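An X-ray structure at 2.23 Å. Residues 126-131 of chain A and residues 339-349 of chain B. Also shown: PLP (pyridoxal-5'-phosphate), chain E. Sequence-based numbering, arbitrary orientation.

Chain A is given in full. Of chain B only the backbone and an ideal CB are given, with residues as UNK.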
# COMPACT_ATOMS: atom_id res chain seq x y z
N ARG A 126 -18.79 0.66 6.07
CA ARG A 126 -17.53 1.18 6.65
C ARG A 126 -16.30 0.57 5.95
O ARG A 126 -15.33 1.32 5.74
CB ARG A 126 -17.47 0.91 8.16
CG ARG A 126 -18.12 2.03 8.96
CD ARG A 126 -18.58 1.58 10.31
NE ARG A 126 -19.62 0.55 10.33
CZ ARG A 126 -20.09 0.05 11.47
NH1 ARG A 126 -19.61 0.49 12.62
NH2 ARG A 126 -21.00 -0.90 11.50
N GLY A 127 -16.34 -0.71 5.60
CA GLY A 127 -15.23 -1.38 4.91
C GLY A 127 -14.90 -0.74 3.57
O GLY A 127 -13.70 -0.66 3.26
N LEU A 128 -15.90 -0.29 2.81
CA LEU A 128 -15.70 0.31 1.45
C LEU A 128 -15.55 1.84 1.50
O LEU A 128 -15.40 2.47 0.43
CB LEU A 128 -16.87 -0.12 0.55
CG LEU A 128 -16.82 -1.58 0.12
CD1 LEU A 128 -17.98 -1.92 -0.81
CD2 LEU A 128 -15.51 -1.88 -0.57
N GLN A 129 -15.58 2.42 2.70
CA GLN A 129 -15.50 3.87 2.95
C GLN A 129 -14.12 4.20 3.51
O GLN A 129 -13.46 3.29 4.07
CB GLN A 129 -16.60 4.26 3.95
CG GLN A 129 -16.65 5.74 4.29
CD GLN A 129 -16.90 6.58 3.05
OE1 GLN A 129 -15.96 6.94 2.33
NE2 GLN A 129 -18.18 6.89 2.81
N TYR A 130 -13.70 5.45 3.38
CA TYR A 130 -12.47 5.98 4.02
C TYR A 130 -12.43 5.51 5.46
O TYR A 130 -13.49 5.44 6.12
CB TYR A 130 -12.42 7.51 3.92
CG TYR A 130 -12.01 7.99 2.56
CD1 TYR A 130 -10.69 7.88 2.14
CD2 TYR A 130 -12.93 8.55 1.68
CE1 TYR A 130 -10.30 8.33 0.88
CE2 TYR A 130 -12.55 9.01 0.43
CZ TYR A 130 -11.23 8.90 0.02
OH TYR A 130 -10.86 9.33 -1.22
N ALA A 131 -11.24 5.13 5.93
CA ALA A 131 -11.06 4.56 7.28
C ALA A 131 -9.72 5.02 7.85
O ALA A 131 -8.84 5.45 7.08
CB ALA A 131 -11.18 3.06 7.22
N UNK B 339 -10.14 4.64 -8.06
CA UNK B 339 -11.48 4.00 -8.02
C UNK B 339 -12.21 4.50 -6.78
O UNK B 339 -13.32 4.02 -6.54
CB UNK B 339 -11.38 2.47 -8.01
N UNK B 340 -11.61 5.42 -6.02
CA UNK B 340 -12.16 5.90 -4.73
C UNK B 340 -13.53 6.55 -4.92
O UNK B 340 -14.47 6.24 -4.19
CB UNK B 340 -11.20 6.90 -4.08
N UNK B 341 -13.65 7.44 -5.90
CA UNK B 341 -14.82 8.32 -5.97
C UNK B 341 -15.83 7.76 -6.99
O UNK B 341 -17.01 8.10 -6.91
CB UNK B 341 -14.40 9.74 -6.35
N UNK B 342 -15.42 6.80 -7.84
CA UNK B 342 -16.30 6.18 -8.82
C UNK B 342 -16.74 4.78 -8.37
O UNK B 342 -17.67 4.27 -8.97
CB UNK B 342 -15.60 6.10 -10.18
N UNK B 343 -15.99 4.10 -7.48
CA UNK B 343 -16.31 2.73 -7.00
C UNK B 343 -16.42 2.79 -5.48
O UNK B 343 -17.57 2.77 -5.00
CB UNK B 343 -15.25 1.71 -7.43
N UNK B 344 -15.31 2.88 -4.73
CA UNK B 344 -15.34 3.11 -3.26
C UNK B 344 -13.95 3.48 -2.70
O UNK B 344 -12.93 2.94 -3.11
CB UNK B 344 -15.86 1.86 -2.55
N UNK B 345 -13.84 4.40 -1.73
CA UNK B 345 -12.53 4.73 -1.16
C UNK B 345 -11.83 3.55 -0.47
O UNK B 345 -10.60 3.48 -0.54
CB UNK B 345 -12.69 5.87 -0.15
N UNK B 346 -12.60 2.65 0.14
CA UNK B 346 -12.12 1.50 0.92
C UNK B 346 -11.37 0.49 0.06
O UNK B 346 -10.70 -0.38 0.65
CB UNK B 346 -13.30 0.81 1.61
N UNK B 347 -11.45 0.59 -1.27
CA UNK B 347 -10.68 -0.33 -2.15
C UNK B 347 -9.19 -0.08 -1.89
O UNK B 347 -8.43 -1.10 -1.81
CB UNK B 347 -11.02 -0.12 -3.63
N UNK B 348 -8.80 1.20 -1.78
CA UNK B 348 -7.38 1.65 -1.86
C UNK B 348 -6.80 1.13 -3.19
O UNK B 348 -5.91 0.27 -3.17
CB UNK B 348 -6.56 1.14 -0.67
N UNK B 349 -7.36 1.56 -4.31
CA UNK B 349 -7.03 1.11 -5.67
C UNK B 349 -7.18 2.26 -6.64
O UNK B 349 -8.14 3.02 -6.53
CB UNK B 349 -7.92 -0.06 -6.10
N1 PLP E . -6.91 14.23 -4.98
C2 PLP E . -8.06 14.88 -4.93
C2A PLP E . -8.15 16.16 -5.68
C3 PLP E . -9.17 14.34 -4.22
O3 PLP E . -10.35 15.04 -4.19
C4 PLP E . -9.03 13.11 -3.54
C4A PLP E . -10.22 12.50 -2.88
C5 PLP E . -7.79 12.44 -3.63
C6 PLP E . -6.79 13.05 -4.34
C5A PLP E . -7.48 11.17 -2.88
O4P PLP E . -8.07 9.96 -3.43
P PLP E . -7.70 8.52 -2.77
O1P PLP E . -6.25 8.59 -2.34
O2P PLP E . -8.03 7.58 -3.93
O3P PLP E . -8.62 8.34 -1.60

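Position 339 lies out of reach of chain A, so the visible atoms set no preference. The deposited residue is Phe B339.

At 340, CA-to-CB points toward chain A, and the ideal CB sits 3.8 Å from Tyr A130 OH. The PLP phosphate is also near. A small side chain with a donor would suit, serine or threonine among them. It is Ser B340; its OG donates to PLP O2P at 2.6 Å.

At 341, CB points sideways and nothing of chain A is near it. PLP C4A, which carries no oxygen here, lies well beyond CB, so a long chain ending in an amine is the strong candidate. It is Lys B341. NZ is bonded to PLP C4A at 1.3 Å, and CE passes 3.2 Å from Tyr A130 OH.

Position 342 is out of reach and undecided from here; it is Leu B342. At 343, CB points sideways with no neighbour in chain A within 5.5 Å. Many residues would fit; it is Phe B343.

At 344, CB points toward chain A, and the ideal CB is only 3.1 Å from Leu A128 O. Little room is left, so a small residue is favoured. It is Ala B344, whose CB also meets Leu A128 CB at 3.9 Å.

At 345, phi is -61° and CB points at the ring of Tyr A130. A compact apolar side chain would suit, and the phi permits proline. It is Pro B345. Its CB lies 3.2 Å from the centroid of the Tyr A130 ring, over one face, in a CH-pi contact.

At 346, an ideal CB would fall 2.2 Å from Gly A127 O and 2.5 Å from Leu A128 CA. Both are clashes, so only glycine fits. Gly B346 lets the backbones close up: its N donates to Leu A128 O at 2.8 Å, and its CA makes a CA-H...O contact with Gly A127 O at 3.6 Å.

At 347, CB points sideways, but Leu A128 offers an apolar surface farther out. Leucine or methionine could reach it. It is Leu B347, with CD2 4.2 Å from Leu A128 CD2.

At 348, phi/psi of 55/62 is left-handed, which glycine or asparagine often adopts. The phosphate, however, invites a long cationic chain. It is Arg B348: NH1 donates to PLP O3P at 2.9 Å and to Pro B345 O at 2.8 Å. Tyr A130 OH donates to the same PLP O3P at 2.5 Å.

Position 349 is out of reach; it is Leu B349.

Chain B 339-349: FSKLFAPGLRL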
# COMPACT_ATOMS: atom_id res chain seq x y z
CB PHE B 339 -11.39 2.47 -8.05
CG PHE B 339 -10.82 1.92 -9.33
CD1 PHE B 339 -11.61 1.82 -10.46
CD2 PHE B 339 -9.50 1.51 -9.41
CE1 PHE B 339 -11.08 1.32 -11.65
CE2 PHE B 339 -8.97 1.03 -10.60
CZ PHE B 339 -9.77 0.93 -11.72
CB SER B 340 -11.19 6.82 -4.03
OG SER B 340 -10.10 6.09 -3.47
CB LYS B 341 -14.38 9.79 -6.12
CG LYS B 341 -13.22 10.23 -5.21
CD LYS B 341 -13.53 11.26 -4.12
CE LYS B 341 -12.44 11.47 -3.05
NZ LYS B 341 -11.16 11.92 -3.61
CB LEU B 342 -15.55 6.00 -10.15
CG LEU B 342 -15.34 7.24 -11.00
CD1 LEU B 342 -14.57 6.87 -12.25
CD2 LEU B 342 -16.68 7.88 -11.36
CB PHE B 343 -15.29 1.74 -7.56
CG PHE B 343 -15.69 0.29 -7.50
CD1 PHE B 343 -16.00 -0.32 -6.28
CD2 PHE B 343 -15.72 -0.49 -8.65
CE1 PHE B 343 -16.34 -1.66 -6.23
CE2 PHE B 343 -16.07 -1.83 -8.59
CZ PHE B 343 -16.39 -2.41 -7.39
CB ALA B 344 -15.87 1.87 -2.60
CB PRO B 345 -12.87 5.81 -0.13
CG PRO B 345 -14.15 6.41 -0.64
CD PRO B 345 -14.92 5.23 -1.18
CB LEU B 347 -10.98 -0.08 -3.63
CG LEU B 347 -12.39 -0.30 -4.14
CD1 LEU B 347 -12.40 -0.01 -5.62
CD2 LEU B 347 -12.91 -1.72 -3.88
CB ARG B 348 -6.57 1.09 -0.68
CG ARG B 348 -6.98 1.54 0.71
CD ARG B 348 -6.67 3.00 0.95
NE ARG B 348 -7.74 3.77 0.33
CZ ARG B 348 -7.67 5.05 0.00
NH1 ARG B 348 -8.73 5.61 -0.55
NH2 ARG B 348 -6.56 5.75 0.20
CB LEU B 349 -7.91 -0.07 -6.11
CG LEU B 349 -7.37 -0.84 -7.32
CD1 LEU B 349 -6.16 -1.63 -6.92
CD2 LEU B 349 -8.43 -1.75 -7.90
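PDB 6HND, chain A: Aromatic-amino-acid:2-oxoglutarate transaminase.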